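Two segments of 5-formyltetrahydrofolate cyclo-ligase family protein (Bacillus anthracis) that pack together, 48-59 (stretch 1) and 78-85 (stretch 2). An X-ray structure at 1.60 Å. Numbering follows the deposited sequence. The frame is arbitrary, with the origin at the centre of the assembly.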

ATOM      1  N   GLU A  48      -2.754  15.356  -4.417  1.00 29.29           N
ATOM      2  CA  GLU A  48      -1.449  14.810  -4.098  1.00 32.60           C
ATOM      3  C   GLU A  48      -0.903  13.885  -5.179  1.00 32.30           C
ATOM      4  O   GLU A  48       0.308  13.787  -5.311  1.00 33.58           O
ATOM      5  CB  GLU A  48      -1.405  14.139  -2.735  1.00 33.35           C
ATOM      6  CG  GLU A  48      -2.338  12.994  -2.597  1.00 35.72           C
ATOM      7  CD  GLU A  48      -3.669  13.390  -1.981  1.00 38.99           C
ATOM      8  OE1 GLU A  48      -4.268  14.416  -2.378  1.00 35.93           O
ATOM      9  OE2 GLU A  48      -4.120  12.646  -1.096  1.00 39.37           O
ATOM     10  N   TRP A  49      -1.779  13.272  -5.982  1.00 31.61           N
ATOM     11  CA  TRP A  49      -1.332  12.555  -7.200  1.00 31.20           C
ATOM     12  C   TRP A  49      -0.808  13.518  -8.240  1.00 31.37           C
ATOM     13  O   TRP A  49       0.322  13.404  -8.720  1.00 30.49           O
ATOM     14  CB  TRP A  49      -2.492  11.721  -7.800  1.00 31.13           C
ATOM     15  CG  TRP A  49      -2.142  11.123  -9.154  1.00 30.77           C
ATOM     16  CD1 TRP A  49      -2.334  11.684 -10.369  1.00 31.37           C
ATOM     17  CD2 TRP A  49      -1.439   9.885  -9.382  1.00 30.83           C
ATOM     18  NE1 TRP A  49      -1.847  10.851 -11.364  1.00 33.92           N
ATOM     19  CE2 TRP A  49      -1.301   9.735 -10.776  1.00 31.33           C
ATOM     20  CE3 TRP A  49      -0.958   8.881  -8.529  1.00 30.64           C
ATOM     21  CZ2 TRP A  49      -0.664   8.608 -11.362  1.00 30.43           C
ATOM     22  CZ3 TRP A  49      -0.324   7.756  -9.098  1.00 32.20           C
ATOM     23  CH2 TRP A  49      -0.171   7.650 -10.502  1.00 31.58           C
ATOM     24  N   ALA A  50      -1.650  14.504  -8.571  1.00 30.31           N
ATOM     25  CA  ALA A  50      -1.321  15.442  -9.594  1.00 30.36           C
ATOM     26  C   ALA A  50       0.016  16.116  -9.295  1.00 31.13           C
ATOM     27  O   ALA A  50       0.828  16.304 -10.191  1.00 31.40           O
ATOM     28  CB  ALA A  50      -2.440  16.473  -9.719  1.00 30.50           C
ATOM     29  N   GLU A  51       0.240  16.456  -8.026  1.00 30.35           N
ATOM     30  CA  GLU A  51       1.421  17.222  -7.633  1.00 30.57           C
ATOM     31  C   GLU A  51       2.722  16.416  -7.401  1.00 30.40           C
ATOM     32  O   GLU A  51       3.839  17.022  -7.448  1.00 30.04           O
ATOM     33  CB  GLU A  51       1.119  18.073  -6.401  1.00 30.11           C
ATOM     34  CG  GLU A  51       0.174  19.218  -6.721  1.00 32.21           C
ATOM     35  CD  GLU A  51      -0.135  20.074  -5.506  1.00 36.50           C
ATOM     36  OE1 GLU A  51       0.249  19.684  -4.382  1.00 39.87           O
ATOM     37  OE2 GLU A  51      -0.763  21.141  -5.684  1.00 39.75           O
ATOM     38  N   ALA A  52       2.585  15.103  -7.204  1.00 30.47           N
ATOM     39  CA  ALA A  52       3.736  14.251  -6.825  1.00 31.28           C
ATOM     40  C   ALA A  52       4.627  14.110  -8.034  1.00 30.80           C
ATOM     41  O   ALA A  52       4.147  13.813  -9.142  1.00 31.75           O
ATOM     42  CB  ALA A  52       3.308  12.891  -6.419  1.00 31.09           C
ATOM     43  N   LYS A  53       5.916  14.354  -7.847  1.00 30.85           N
ATOM     44  CA  LYS A  53       6.795  14.059  -8.918  1.00 30.58           C
ATOM     45  C   LYS A  53       7.467  12.690  -8.759  1.00 29.71           C
ATOM     46  O   LYS A  53       7.912  12.131  -9.742  1.00 30.74           O
ATOM     47  CB  LYS A  53       7.805  15.179  -9.109  1.00 31.71           C
ATOM     48  CG  LYS A  53       7.197  16.517  -9.635  1.00 35.40           C
ATOM     49  CD  LYS A  53       6.091  16.279 -10.684  1.00 37.71           C
ATOM     50  CE  LYS A  53       5.599  17.586 -11.381  1.00 39.44           C
ATOM     51  NZ  LYS A  53       4.094  17.511 -11.502  1.00 43.52           N
ATOM     52  N   THR A  54       7.498  12.177  -7.528  1.00 29.74           N
ATOM     53  CA  THR A  54       7.979  10.811  -7.230  1.00 27.74           C
ATOM     54  C   THR A  54       6.956  10.141  -6.360  1.00 28.94           C
ATOM     55  O   THR A  54       6.612  10.666  -5.307  1.00 29.22           O
ATOM     56  CB  THR A  54       9.340  10.825  -6.480  1.00 27.86           C
ATOM     57  OG1 THR A  54      10.320  11.512  -7.260  1.00 29.52           O
ATOM     58  CG2 THR A  54       9.884   9.413  -6.241  1.00 30.50           C
ATOM     59  N   ILE A  55       6.548   8.941  -6.778  1.00 28.18           N
ATOM     60  CA  ILE A  55       5.556   8.203  -6.075  1.00 28.16           C
ATOM     61  C   ILE A  55       6.165   6.838  -5.704  1.00 29.23           C
ATOM     62  O   ILE A  55       6.767   6.198  -6.567  1.00 30.96           O
ATOM     63  CB  ILE A  55       4.286   8.027  -6.915  1.00 29.37           C
ATOM     64  CG1 ILE A  55       3.650   9.416  -7.171  1.00 31.66           C
ATOM     65  CG2 ILE A  55       3.370   7.132  -6.131  1.00 31.83           C
ATOM     66  CD1 ILE A  55       2.599   9.451  -8.168  1.00 37.96           C
ATOM     67  N   GLY A  56       5.909   6.420  -4.467  1.00 28.96           N
ATOM     68  CA  GLY A  56       6.301   5.105  -3.888  1.00 27.42           C
ATOM     69  C   GLY A  56       5.030   4.238  -3.914  1.00 29.25           C
ATOM     70  O   GLY A  56       3.936   4.687  -3.499  1.00 29.10           O
ATOM     71  N   ILE A  57       5.170   2.997  -4.397  1.00 29.31           N
ATOM     72  CA  ILE A  57       3.993   2.114  -4.515  1.00 30.15           C
ATOM     73  C   ILE A  57       4.470   0.659  -4.428  1.00 29.05           C
ATOM     74  O   ILE A  57       5.656   0.387  -4.570  1.00 29.82           O
ATOM     75  CB  ILE A  57       3.271   2.343  -5.865  1.00 29.71           C
ATOM     76  CG1 ILE A  57       1.900   1.657  -5.950  1.00 30.24           C
ATOM     77  CG2 ILE A  57       4.237   2.113  -7.138  1.00 31.45           C
ATOM     78  CD1 ILE A  57       1.038   2.253  -7.049  1.00 31.12           C
ATOM     79  N   THR A  58       3.523  -0.225  -4.175  1.00 30.54           N
ATOM     80  CA  THR A  58       3.814  -1.704  -4.142  1.00 30.67           C
ATOM     81  C   THR A  58       3.241  -2.339  -5.419  1.00 29.87           C
ATOM     82  O   THR A  58       2.418  -1.734  -6.136  1.00 32.29           O
ATOM     83  CB  THR A  58       3.274  -2.412  -2.897  1.00 31.29           C
ATOM     84  OG1 THR A  58       1.840  -2.323  -2.873  1.00 34.30           O
ATOM     85  CG2 THR A  58       3.943  -1.818  -1.662  1.00 34.08           C
ATOM     86  N   LEU A  59       3.722  -3.546  -5.747  1.00 29.15           N
ATOM     87  CA  LEU A  59       3.211  -4.302  -6.875  1.00 29.84           C
ATOM     88  C   LEU A  59       2.135  -5.227  -6.293  1.00 29.32           C
ATOM     89  O   LEU A  59       2.413  -6.062  -5.438  1.00 31.17           O
ATOM     90  CB  LEU A  59       4.346  -5.134  -7.514  1.00 30.85           C
ATOM     91  CG  LEU A  59       5.438  -4.170  -8.041  1.00 34.83           C
ATOM     92  CD1 LEU A  59       6.826  -4.763  -8.061  1.00 40.17           C
ATOM     93  CD2 LEU A  59       5.032  -3.564  -9.347  1.00 37.45           C
TER
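Stretch 2 (78-85) GKRVVVPK

Stretch 2 lies alongside stretch 1 as a neighbouring parallel strand. Its strand, residues 80-85, runs in the same direction as strand 54-56, with an angle of 22° between their N-to-C directions (signed crossing angle -22°) and a closest axial approach of 4.8 Å. The register is constant: residues 79 to 83 face residues 53 to 57 in order, with Thr54 CA 4.6 Å from Arg80 CA and Ile57 CA 5.3 Å from Val83 CA.

Gly78 enters with positive phi (79°), as the Schellman motif closing the preceding helix. A water donates to Gly78 O (2.9 Å from the water O) and to Lys53 O (3.0 Å). Lys79 (phi/psi -85/152°) is already extended, and its side chain, m at chi1 and t at chi2 and chi3, reaches back to the end of helix 48-51. There Lys79 NZ donates to Trp49 O (2.8 Å) and Ala52 O (2.9 Å), so the ammonium is held by carbonyls at the helix end. Lys79 CE lies over the Trp49 indole face, 3.8 Å from the five-membered ring centroid, and Lys79 NZ makes a cation-pi contact at 4.7 Å from that centroid. Lys79 CD packs 3.2 Å from Ile55 CD1.

Arg80 begins the backbone ladder. Arg80 N donates to Lys53 O and Arg80 O accepts from Ile55 N, both at 2.9 Å, so Arg80 bonds to the residues flanking its partner Thr54. On the face they share, Arg80 NE (2.9 Å) and Arg80 NH2 (3.1 Å) both donate to Thr54 OG1, which lies near the guanidinium plane.

Val81 pairs with Ile55, and Val81 CG1 touches Ile57 CG2 at 4.0 Å. Val82, opposite Gly56, repeats the ladder: Val82 N donates to Ile55 O and Val82 O accepts from Ile57 N, each at 2.9 Å. Val83 CG1 then meets Ile57 CG2 at 4.0 Å, and Pro84 CD approaches Ile57 O to 3.2 Å. Lys85 makes no contact with stretch 1.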

ATOM      1  N   GLY A  78       5.181  11.211 -16.591  1.00 32.88           N
ATOM      2  CA  GLY A  78       6.539  11.648 -16.298  1.00 31.49           C
ATOM      3  C   GLY A  78       6.899  11.597 -14.816  1.00 30.59           C
ATOM      4  O   GLY A  78       7.912  12.222 -14.432  1.00 33.49           O
ATOM      5  N   LYS A  79       6.131  10.865 -13.994  1.00 30.23           N
ATOM      6  CA  LYS A  79       6.463  10.798 -12.597  1.00 26.98           C
ATOM      7  C   LYS A  79       7.507   9.699 -12.426  1.00 28.24           C
ATOM      8  O   LYS A  79       7.492   8.736 -13.197  1.00 30.36           O
ATOM      9  CB  LYS A  79       5.227  10.420 -11.763  1.00 26.16           C
ATOM     10  CG  LYS A  79       4.070  11.400 -11.977  1.00 26.45           C
ATOM     11  CD  LYS A  79       2.974  11.000 -10.995  1.00 29.35           C
ATOM     12  CE  LYS A  79       1.714  11.821 -11.195  1.00 29.93           C
ATOM     13  NZ  LYS A  79       1.954  13.269 -10.965  1.00 31.64           N
ATOM     14  N   ARG A  80       8.355   9.819 -11.405  1.00 27.39           N
ATOM     15  CA  ARG A  80       9.343   8.794 -11.087  1.00 27.55           C
ATOM     16  C   ARG A  80       8.612   7.820 -10.197  1.00 28.90           C
ATOM     17  O   ARG A  80       7.863   8.240  -9.323  1.00 30.42           O
ATOM     18  CB  ARG A  80      10.519   9.418 -10.333  1.00 29.61           C
ATOM     19  CG  ARG A  80      11.512   8.438  -9.817  1.00 33.14           C
ATOM     20  CD  ARG A  80      12.801   9.122  -9.454  1.00 35.56           C
ATOM     21  NE  ARG A  80      12.616  10.026  -8.325  1.00 36.23           N
ATOM     22  CZ  ARG A  80      13.614  10.607  -7.667  1.00 37.60           C
ATOM     23  NH1 ARG A  80      14.862  10.367  -8.037  1.00 34.07           N
ATOM     24  NH2 ARG A  80      13.356  11.402  -6.621  1.00 37.64           N
ATOM     25  N   VAL A  81       8.810   6.529 -10.461  1.00 27.64           N
ATOM     26  CA  VAL A  81       8.130   5.478  -9.715  1.00 26.19           C
ATOM     27  C   VAL A  81       9.173   4.681  -8.923  1.00 27.22           C
ATOM     28  O   VAL A  81      10.184   4.253  -9.476  1.00 27.04           O
ATOM     29  CB  VAL A  81       7.377   4.502 -10.662  1.00 26.80           C
ATOM     30  CG1 VAL A  81       6.868   3.333  -9.898  1.00 27.58           C
ATOM     31  CG2 VAL A  81       6.163   5.165 -11.308  1.00 27.96           C
ATOM     32  N   VAL A  82       8.912   4.538  -7.630  1.00 25.84           N
ATOM     33  CA  VAL A  82       9.770   3.721  -6.712  1.00 26.95           C
ATOM     34  C   VAL A  82       8.964   2.612  -6.032  1.00 28.74           C
ATOM     35  O   VAL A  82       7.856   2.834  -5.526  1.00 29.51           O
ATOM     36  CB  VAL A  82      10.634   4.557  -5.709  1.00 27.80           C
ATOM     37  CG1 VAL A  82      11.494   5.553  -6.452  1.00 24.84           C
ATOM     38  CG2 VAL A  82       9.772   5.258  -4.673  1.00 28.18           C
ATOM     39  N   VAL A  83       9.559   1.412  -5.974  1.00 28.94           N
ATOM     40  CA  VAL A  83       8.903   0.228  -5.387  1.00 27.57           C
ATOM     41  C   VAL A  83       9.869  -0.417  -4.355  1.00 28.23           C
ATOM     42  O   VAL A  83      11.097  -0.280  -4.505  1.00 28.45           O
ATOM     43  CB  VAL A  83       8.582  -0.783  -6.512  1.00 28.97           C
ATOM     44  CG1 VAL A  83       7.484  -0.205  -7.430  1.00 29.80           C
ATOM     45  CG2 VAL A  83       9.848  -1.033  -7.406  1.00 26.04           C
ATOM     46  N   PRO A  84       9.318  -1.061  -3.315  1.00 27.40           N
ATOM     47  CA  PRO A  84      10.218  -1.504  -2.245  1.00 28.49           C
ATOM     48  C   PRO A  84      10.873  -2.863  -2.464  1.00 28.38           C
ATOM     49  O   PRO A  84      10.262  -3.791  -2.978  1.00 27.22           O
ATOM     50  CB  PRO A  84       9.296  -1.580  -1.022  1.00 29.62           C
ATOM     51  CG  PRO A  84       7.950  -1.894  -1.594  1.00 28.17           C
ATOM     52  CD  PRO A  84       7.895  -1.339  -2.988  1.00 28.28           C
ATOM     53  N   LYS A  85      12.114  -2.952  -2.000  1.00 29.08           N
ATOM     54  CA  LYS A  85      12.778  -4.223  -1.751  1.00 31.22           C
ATOM     55  C   LYS A  85      12.866  -4.386  -0.226  1.00 31.53           C
ATOM     56  O   LYS A  85      13.494  -3.576   0.468  1.00 32.19           O
ATOM     57  CB  LYS A  85      14.168  -4.275  -2.403  1.00 30.73           C
ATOM     58  CG  LYS A  85      14.884  -5.622  -2.146  1.00 31.46           C
ATOM     59  CD  LYS A  85      16.052  -5.878  -3.089  1.00 33.09           C
ATOM     60  CE  LYS A  85      16.727  -7.257  -2.805  1.00 32.60           C
ATOM     61  NZ  LYS A  85      15.855  -8.479  -3.070  1.00 35.53           N
TER
HETATM   62  O   HOH W   1       3.317  14.625 -13.033  1.00 33.95           O
HETATM   63  O   HOH W   2       8.973  13.528 -12.121  1.00 36.03           O